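Local coordinates for protein-glutaminase (PDB 3A55) that probably deamidates glutamine side chains in proteins, releasing ammonia, and is seen here as a mutant of the pro form resembling the reaction intermediate, at residues T27-I32 with V41-T46; N36-V41 with E51-K56. The protein carries 1 engineered substitution. All coordinates share one frame; numbering follows the deposited sequence.

Contact 1: T27-I32 with V41-T46; sequences TVPVGI and VSFMLT
The methyl of T27 meets the ring of F43 neither squarely over its face nor at its edge, CG2 lying 3.4 Å from CD1. T27 suits the place because its other branch is polar: with OG1 anti to the backbone N (chi1 -178°), the T27 and M44 side chains run past each other head to tail, OG1 near M44 CG, and the hydroxyl reaches, at 2.6 Å, a water that donates to M44 O. The carbonyl O of V28 lies in the plane of the F43 ring at its edge and accepts the M44 N-H at 2.9 Å. In M44, CG sits between the backbone N and the carbonyl carbon (chi1 66°) and chi2 is straight, which puts SD 3.8 Å from V28 CB, a flexible thioether filling in against a compact branched residue. These groups join the two strands of the hairpin 22-35 and 38-43 and the loop that follows the second. The hairpin carries a classic beta bulge: V30 and G31 both face S42. The S42 carbonyl O takes a nearly straight bond from V30 N at 2.8 Å and a weak one from G31 N, while S42 N returns to G31 O at 3.0 Å. P29, unable to donate, occupies a non-hydrogen-bonded pair opposite F43, where no N-H is needed. Its ring lies against A68 and V69 of helix 59-71. V30, which also touches Y257, packs CG2 on the backbone, 3.7 Å from F43 C.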
ATOM      1  N   THR A  27      12.910  -8.667  -4.086  1.00 13.64           N
ATOM      2  CA  THR A  27      11.747  -7.840  -4.369  1.00 13.58           C
ATOM      3  C   THR A  27      11.859  -7.292  -5.784  1.00 13.32           C
ATOM      4  O   THR A  27      12.892  -7.455  -6.438  1.00 13.77           O
ATOM      5  CB  THR A  27      11.625  -6.671  -3.372  1.00 14.54           C
ATOM      6  OG1 THR A  27      10.442  -5.920  -3.657  1.00 15.53           O
ATOM      7  CG2 THR A  27      12.825  -5.759  -3.460  1.00 16.22           C
ATOM      8  N   VAL A  28      10.792  -6.653  -6.248  1.00 12.03           N
ATOM      9  CA  VAL A  28      10.785  -6.043  -7.580  1.00 11.57           C
ATOM     10  C   VAL A  28      10.730  -4.528  -7.425  1.00 11.09           C
ATOM     11  O   VAL A  28       9.768  -4.005  -6.863  1.00 11.80           O
ATOM     12  CB  VAL A  28       9.561  -6.511  -8.405  1.00 12.02           C
ATOM     13  CG1 VAL A  28       9.470  -5.746  -9.724  1.00 12.15           C
ATOM     14  CG2 VAL A  28       9.617  -8.017  -8.631  1.00 13.38           C
ATOM     15  N   PRO A  29      11.763  -3.812  -7.903  1.00 11.32           N
ATOM     16  CA  PRO A  29      11.691  -2.355  -7.862  1.00 11.18           C
ATOM     17  C   PRO A  29      10.695  -1.871  -8.910  1.00 11.37           C
ATOM     18  O   PRO A  29      10.613  -2.458 -10.001  1.00 11.72           O
ATOM     19  CB  PRO A  29      13.117  -1.908  -8.212  1.00 12.49           C
ATOM     20  CG  PRO A  29      13.707  -3.030  -8.927  1.00 14.39           C
ATOM     21  CD  PRO A  29      13.017  -4.302  -8.497  1.00 12.18           C
ATOM     22  N   VAL A  30       9.944  -0.825  -8.571  1.00 10.54           N
ATOM     23  CA  VAL A  30       8.887  -0.316  -9.449  1.00 11.20           C
ATOM     24  C   VAL A  30       9.028   1.159  -9.795  1.00 11.38           C
ATOM     25  O   VAL A  30       8.246   1.681 -10.583  1.00 13.02           O
ATOM     26  CB  VAL A  30       7.465  -0.559  -8.861  1.00 10.95           C
ATOM     27  CG1 VAL A  30       7.181  -2.052  -8.748  1.00 12.31           C
ATOM     28  CG2 VAL A  30       7.266   0.170  -7.513  1.00 11.08           C
ATOM     29  N   GLY A  31      10.027   1.829  -9.227  1.00 11.56           N
ATOM     30  CA  GLY A  31      10.233   3.235  -9.517  1.00 12.25           C
ATOM     31  C   GLY A  31      11.628   3.662  -9.128  1.00 12.88           C
ATOM     32  O   GLY A  31      12.191   3.160  -8.157  1.00 12.45           O
ATOM     33  N   ILE A  32      12.209   4.567  -9.912  1.00 14.07           N
ATOM     34  CA  ILE A  32      13.466   5.169  -9.536  1.00 17.43           C
ATOM     35  C   ILE A  32      13.396   6.647  -9.901  1.00 18.59           C
ATOM     36  O   ILE A  32      13.164   6.999 -11.060  1.00 19.96           O
ATOM     37  CB  ILE A  32      14.656   4.376 -10.129  1.00 19.02           C
ATOM     38  CG1 ILE A  32      15.998   4.961  -9.697  1.00 21.43           C
ATOM     39  CG2 ILE A  32      14.549   4.267 -11.623  1.00 21.20           C
ATOM     40  CD1 ILE A  32      17.133   3.953  -9.794  1.00 24.52           C
ATOM     41  N   VAL A  41      14.162   4.998  -4.551  1.00 12.39           N
ATOM     42  CA  VAL A  41      13.748   3.746  -5.148  1.00 12.27           C
ATOM     43  C   VAL A  41      12.468   3.259  -4.473  1.00 11.60           C
ATOM     44  O   VAL A  41      12.354   3.281  -3.237  1.00 12.35           O
ATOM     45  CB  VAL A  41      14.873   2.672  -5.026  1.00 12.84           C
ATOM     46  CG1 VAL A  41      14.507   1.422  -5.811  1.00 14.34           C
ATOM     47  CG2 VAL A  41      16.218   3.226  -5.524  1.00 14.10           C
ATOM     48  N   SER A  42      11.499   2.852  -5.282  1.00 10.68           N
ATOM     49  CA  SER A  42      10.267   2.267  -4.740  0.70  9.95           C
ATOM     50  C   SER A  42      10.191   0.808  -5.153  1.00 10.67           C
ATOM     51  O   SER A  42      10.712   0.415  -6.199  1.00 11.09           O
ATOM     52  CB  SER A  42       9.031   3.035  -5.204  0.70 10.22           C
ATOM     53  OG  SER A  42       9.126   3.389  -6.579  0.70 10.12           O
ATOM     54  N   PHE A  43       9.556  -0.000  -4.307  1.00 10.95           N
ATOM     55  CA  PHE A  43       9.447  -1.439  -4.544  1.00 11.54           C
ATOM     56  C   PHE A  43       8.000  -1.878  -4.493  1.00 10.60           C
ATOM     57  O   PHE A  43       7.156  -1.169  -3.948  1.00 11.54           O
ATOM     58  CB  PHE A  43      10.199  -2.226  -3.467  1.00 12.91           C
ATOM     59  CG  PHE A  43      11.668  -1.980  -3.455  1.00 15.61           C
ATOM     60  CD1 PHE A  43      12.491  -2.539  -4.428  1.00 18.07           C
ATOM     61  CD2 PHE A  43      12.234  -1.209  -2.461  1.00 20.46           C
ATOM     62  CE1 PHE A  43      13.876  -2.330  -4.401  1.00 17.73           C
ATOM     63  CE2 PHE A  43      13.614  -0.988  -2.435  1.00 20.25           C
ATOM     64  CZ  PHE A  43      14.426  -1.544  -3.411  1.00 19.44           C
ATOM     65  N   MET A  44       7.734  -3.062  -5.026  1.00 10.60           N
ATOM     66  CA  MET A  44       6.388  -3.622  -4.963  1.00 11.31           C
ATOM     67  C   MET A  44       5.939  -3.772  -3.508  1.00 10.23           C
ATOM     68  O   MET A  44       6.748  -4.058  -2.617  1.00 10.98           O
ATOM     69  CB  MET A  44       6.324  -4.972  -5.669  1.00 12.20           C
ATOM     70  CG  MET A  44       7.139  -6.062  -5.001  1.00 14.30           C
ATOM     71  SD  MET A  44       7.037  -7.651  -5.839  1.00 16.59           S
ATOM     72  CE  MET A  44       5.351  -8.111  -5.516  1.00 17.60           C
ATOM     73  N   LEU A  45       4.645  -3.534  -3.294  1.00 10.59           N
ATOM     74  CA  LEU A  45       3.951  -3.786  -2.031  1.00 11.22           C
ATOM     75  C   LEU A  45       4.259  -2.766  -0.938  1.00 10.01           C
ATOM     76  O   LEU A  45       3.357  -2.067  -0.458  1.00 11.13           O
ATOM     77  CB  LEU A  45       4.146  -5.226  -1.555  1.00 12.55           C
ATOM     78  CG  LEU A  45       3.132  -5.727  -0.526  1.00 15.33           C
ATOM     79  CD1 LEU A  45       1.704  -5.599  -1.064  1.00 14.86           C
ATOM     80  CD2 LEU A  45       3.441  -7.169  -0.136  1.00 16.26           C
ATOM     81  N   THR A  46       5.521  -2.663  -0.531  1.00 10.12           N
ATOM     82  CA  THR A  46       5.868  -1.650   0.456  1.00  9.96           C
ATOM     83  C   THR A  46       5.575  -0.243  -0.075  1.00  9.86           C
ATOM     84  O   THR A  46       5.837   0.066  -1.249  1.00 10.43           O
ATOM     85  CB  THR A  46       7.350  -1.744   0.928  1.00 10.18           C
ATOM     86  OG1 THR A  46       7.598  -0.695   1.871  1.00 11.48           O
ATOM     87  CG2 THR A  46       8.326  -1.617  -0.243  1.00 11.91           C
TER
HETATM   88  O   HOH W   1       9.157  -5.069  -1.612  1.00 18.87           O

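Contact 2: N36-V41 with E51-K56; sequences NGMIKV and EIKPTK
This is an antiparallel beta-hairpin contact between strands 38-43 and 49-52; the second strand pairs with 38-43 on one side, and E51 also makes backbone hydrogen bonds to N84 and I86. I39 and I52 form a hydrogen-bonded pair: I52 N gives to I39 O at 2.9 Å, and I39 N gives back to I52 O at 3.1 Å. Their side chains run alongside each other on the same face of the sheet, with I39 CB 3.8 Å from I52 CG2. Branched apolar residues fit here because I62 of helix 59-71 packs on both. M38 and E51 meet differently. CG of M38 stands anti to the backbone N (chi1 -169°), and the bend at chi2 (127°) sets the sulfur beside the glutamate, SD coming 3.2 Å from E51 OE1. The chi3 torsion then directs CE to within 3.7 Å of K53 CG. E51's aliphatic CB also touches M38 CG, at 3.5 Å. Beyond, K53 turns its charge to E85 in a salt bridge. G37 has a positive phi (78°), which glycine tolerates readily, and P54, centre of an inverse gamma turn, brings its ring CD to 3.1 Å from G37 O.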
ATOM      1  N   ASN A  36      17.030  15.764  -4.728  1.00 41.44           N
ATOM      2  CA  ASN A  36      18.076  16.397  -3.909  1.00 43.40           C
ATOM      3  C   ASN A  36      19.323  15.546  -3.615  1.00 42.90           C
ATOM      4  O   ASN A  36      19.635  15.240  -2.459  1.00 43.21           O
ATOM      5  CB  ASN A  36      17.485  17.014  -2.627  1.00 44.48           C
ATOM      6  CG  ASN A  36      16.919  15.975  -1.671  1.00 46.98           C
ATOM      7  OD1 ASN A  36      16.052  15.177  -2.033  1.00 49.67           O
ATOM      8  ND2 ASN A  36      17.402  15.995  -0.428  1.00 49.03           N
ATOM      9  N   GLY A  37      20.022  15.171  -4.682  1.00 41.95           N
ATOM     10  CA  GLY A  37      21.296  14.462  -4.576  1.00 39.88           C
ATOM     11  C   GLY A  37      21.180  12.983  -4.259  1.00 38.20           C
ATOM     12  O   GLY A  37      22.186  12.301  -4.076  1.00 38.02           O
ATOM     13  N   MET A  38      19.952  12.484  -4.188  1.00 36.55           N
ATOM     14  CA  MET A  38      19.745  11.079  -3.890  1.00 35.94           C
ATOM     15  C   MET A  38      18.695  10.454  -4.785  1.00 30.99           C
ATOM     16  O   MET A  38      17.740  11.097  -5.211  1.00 31.57           O
ATOM     17  CB  MET A  38      19.397  10.868  -2.417  1.00 37.07           C
ATOM     18  CG  MET A  38      19.422   9.412  -2.007  1.00 40.74           C
ATOM     19  SD  MET A  38      20.448   9.119  -0.565  1.00 43.69           S
ATOM     20  CE  MET A  38      21.873  10.097  -1.004  1.00 41.52           C
ATOM     21  N   ILE A  39      18.897   9.178  -5.057  1.00 25.55           N
ATOM     22  CA  ILE A  39      18.015   8.437  -5.916  1.00 21.24           C
ATOM     23  C   ILE A  39      17.012   7.730  -5.019  1.00 18.53           C
ATOM     24  O   ILE A  39      17.398   6.991  -4.114  1.00 18.35           O
ATOM     25  CB  ILE A  39      18.828   7.449  -6.760  1.00 21.05           C
ATOM     26  CG1 ILE A  39      19.798   8.221  -7.674  1.00 23.08           C
ATOM     27  CG2 ILE A  39      17.919   6.544  -7.554  1.00 21.25           C
ATOM     28  CD1 ILE A  39      20.814   7.362  -8.329  1.00 27.71           C
ATOM     29  N   LYS A  40      15.726   7.984  -5.255  1.00 16.02           N
ATOM     30  CA  LYS A  40      14.667   7.353  -4.472  1.00 15.08           C
ATOM     31  C   LYS A  40      14.146   6.144  -5.214  1.00 13.71           C
ATOM     32  O   LYS A  40      13.734   6.242  -6.370  1.00 15.14           O
ATOM     33  CB  LYS A  40      13.515   8.327  -4.195  1.00 15.57           C
ATOM     34  CG  LYS A  40      13.940   9.593  -3.462  1.00 18.70           C
ATOM     35  CD  LYS A  40      12.763  10.292  -2.801  1.00 22.84           C
ATOM     36  CE  LYS A  40      11.580  10.401  -3.715  1.00 23.61           C
ATOM     37  NZ  LYS A  40      10.608  11.401  -3.194  1.00 22.17           N
ATOM     38  N   VAL A  41      14.162   4.998  -4.551  1.00 12.39           N
ATOM     39  CA  VAL A  41      13.748   3.746  -5.148  1.00 12.27           C
ATOM     40  C   VAL A  41      12.468   3.259  -4.473  1.00 11.60           C
ATOM     41  O   VAL A  41      12.354   3.281  -3.237  1.00 12.35           O
ATOM     42  CB  VAL A  41      14.873   2.672  -5.026  1.00 12.84           C
ATOM     43  CG1 VAL A  41      14.507   1.422  -5.811  1.00 14.34           C
ATOM     44  CG2 VAL A  41      16.218   3.226  -5.524  1.00 14.10           C
ATOM     45  N   GLU A  51      16.581   4.684  -0.502  1.00 12.88           N
ATOM     46  CA  GLU A  51      17.457   5.616  -1.197  1.00 14.36           C
ATOM     47  C   GLU A  51      18.789   4.984  -1.524  1.00 13.73           C
ATOM     48  O   GLU A  51      19.240   4.062  -0.844  1.00 14.33           O
ATOM     49  CB  GLU A  51      17.648   6.885  -0.372  1.00 16.51           C
ATOM     50  CG  GLU A  51      18.327   6.646   0.957  1.00 22.56           C
ATOM     51  CD  GLU A  51      18.307   7.864   1.869  1.00 29.07           C
ATOM     52  OE1 GLU A  51      17.936   8.964   1.394  1.00 30.49           O
ATOM     53  OE2 GLU A  51      18.668   7.712   3.061  1.00 32.38           O
ATOM     54  N   ILE A  52      19.397   5.467  -2.598  1.00 13.52           N
ATOM     55  CA  ILE A  52      20.765   5.067  -2.911  1.00 13.96           C
ATOM     56  C   ILE A  52      21.519   6.290  -3.421  1.00 14.98           C
ATOM     57  O   ILE A  52      20.964   7.086  -4.180  1.00 14.91           O
ATOM     58  CB  ILE A  52      20.792   3.868  -3.908  1.00 14.65           C
ATOM     59  CG1 ILE A  52      22.195   3.275  -4.055  1.00 15.31           C
ATOM     60  CG2 ILE A  52      20.139   4.236  -5.247  1.00 14.30           C
ATOM     61  CD1 ILE A  52      22.210   1.910  -4.735  1.00 16.65           C
ATOM     62  N   LYS A  53      22.767   6.463  -2.973  1.00 16.31           N
ATOM     63  CA  LYS A  53      23.547   7.634  -3.356  0.50 17.70           C
ATOM     64  C   LYS A  53      24.171   7.426  -4.736  1.00 17.51           C
ATOM     65  O   LYS A  53      24.681   6.367  -4.998  1.00 16.20           O
ATOM     66  CB  LYS A  53      24.665   7.944  -2.358  0.50 18.72           C
ATOM     67  CG  LYS A  53      24.444   7.496  -0.943  0.50 22.63           C
ATOM     68  CD  LYS A  53      25.536   8.074  -0.047  0.50 27.49           C
ATOM     69  CE  LYS A  53      24.990   8.611   1.275  0.50 27.23           C
ATOM     70  NZ  LYS A  53      25.163   7.649   2.381  0.50 30.55           N
ATOM     71  N   PRO A  54      24.090   8.446  -5.603  1.00 20.00           N
ATOM     72  CA  PRO A  54      24.648   8.316  -6.952  1.00 22.04           C
ATOM     73  C   PRO A  54      26.167   8.519  -6.973  1.00 22.84           C
ATOM     74  O   PRO A  54      26.669   9.527  -7.479  1.00 24.60           O
ATOM     75  CB  PRO A  54      23.925   9.420  -7.733  1.00 22.95           C
ATOM     76  CG  PRO A  54      23.636  10.460  -6.730  1.00 23.65           C
ATOM     77  CD  PRO A  54      23.424   9.749  -5.408  1.00 21.11           C
ATOM     78  N   THR A  55      26.880   7.548  -6.420  1.00 22.93           N
ATOM     79  CA  THR A  55      28.334   7.588  -6.350  1.00 24.04           C
ATOM     80  C   THR A  55      28.921   6.627  -7.379  1.00 24.51           C
ATOM     81  O   THR A  55      28.224   5.739  -7.878  1.00 24.76           O
ATOM     82  CB  THR A  55      28.803   7.186  -4.947  1.00 23.75           C
ATOM     83  OG1 THR A  55      28.269   5.898  -4.623  1.00 25.65           O
ATOM     84  CG2 THR A  55      28.330   8.195  -3.905  1.00 24.78           C
ATOM     85  N   LYS A  56      30.206   6.796  -7.699  1.00 25.86           N
ATOM     86  CA  LYS A  56      30.860   5.910  -8.665  1.00 27.27           C
ATOM     87  C   LYS A  56      30.729   4.458  -8.228  1.00 27.87           C
ATOM     88  O   LYS A  56      30.501   3.573  -9.053  1.00 28.31           O
ATOM     89  CB  LYS A  56      32.342   6.273  -8.872  1.00 27.35           C
ATOM     90  CG  LYS A  56      32.552   7.497  -9.740  1.00 29.56           C
ATOM     91  CD  LYS A  56      34.038   7.703 -10.047  1.00 29.99           C
ATOM     92  CE  LYS A  56      34.310   9.112 -10.536  1.00 34.77           C
ATOM     93  NZ  LYS A  56      34.306  10.104  -9.414  1.00 37.30           N
TER

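Along the chain the segments alternate, 27-32, 36-41, 41-46 and then 51-56, so the two contacts are successive hairpins of one meander. Their centres are 15 Å apart; both use strand 38-43, share V41, and touch directly through I32 CG1 and I39 CG2. Helix 59-71 lies against side chains of both. Contact 2 lies farther out, its centre about 23 Å from the centre of the chain. Contact 1 lies deeper, and its segment 41-46 runs on toward D154 and Y196, bonded by T46 and L45. The sheet probably belongs to the pro region, and the loop after strand 38-43 probably reaches the active-site region of the mature enzyme.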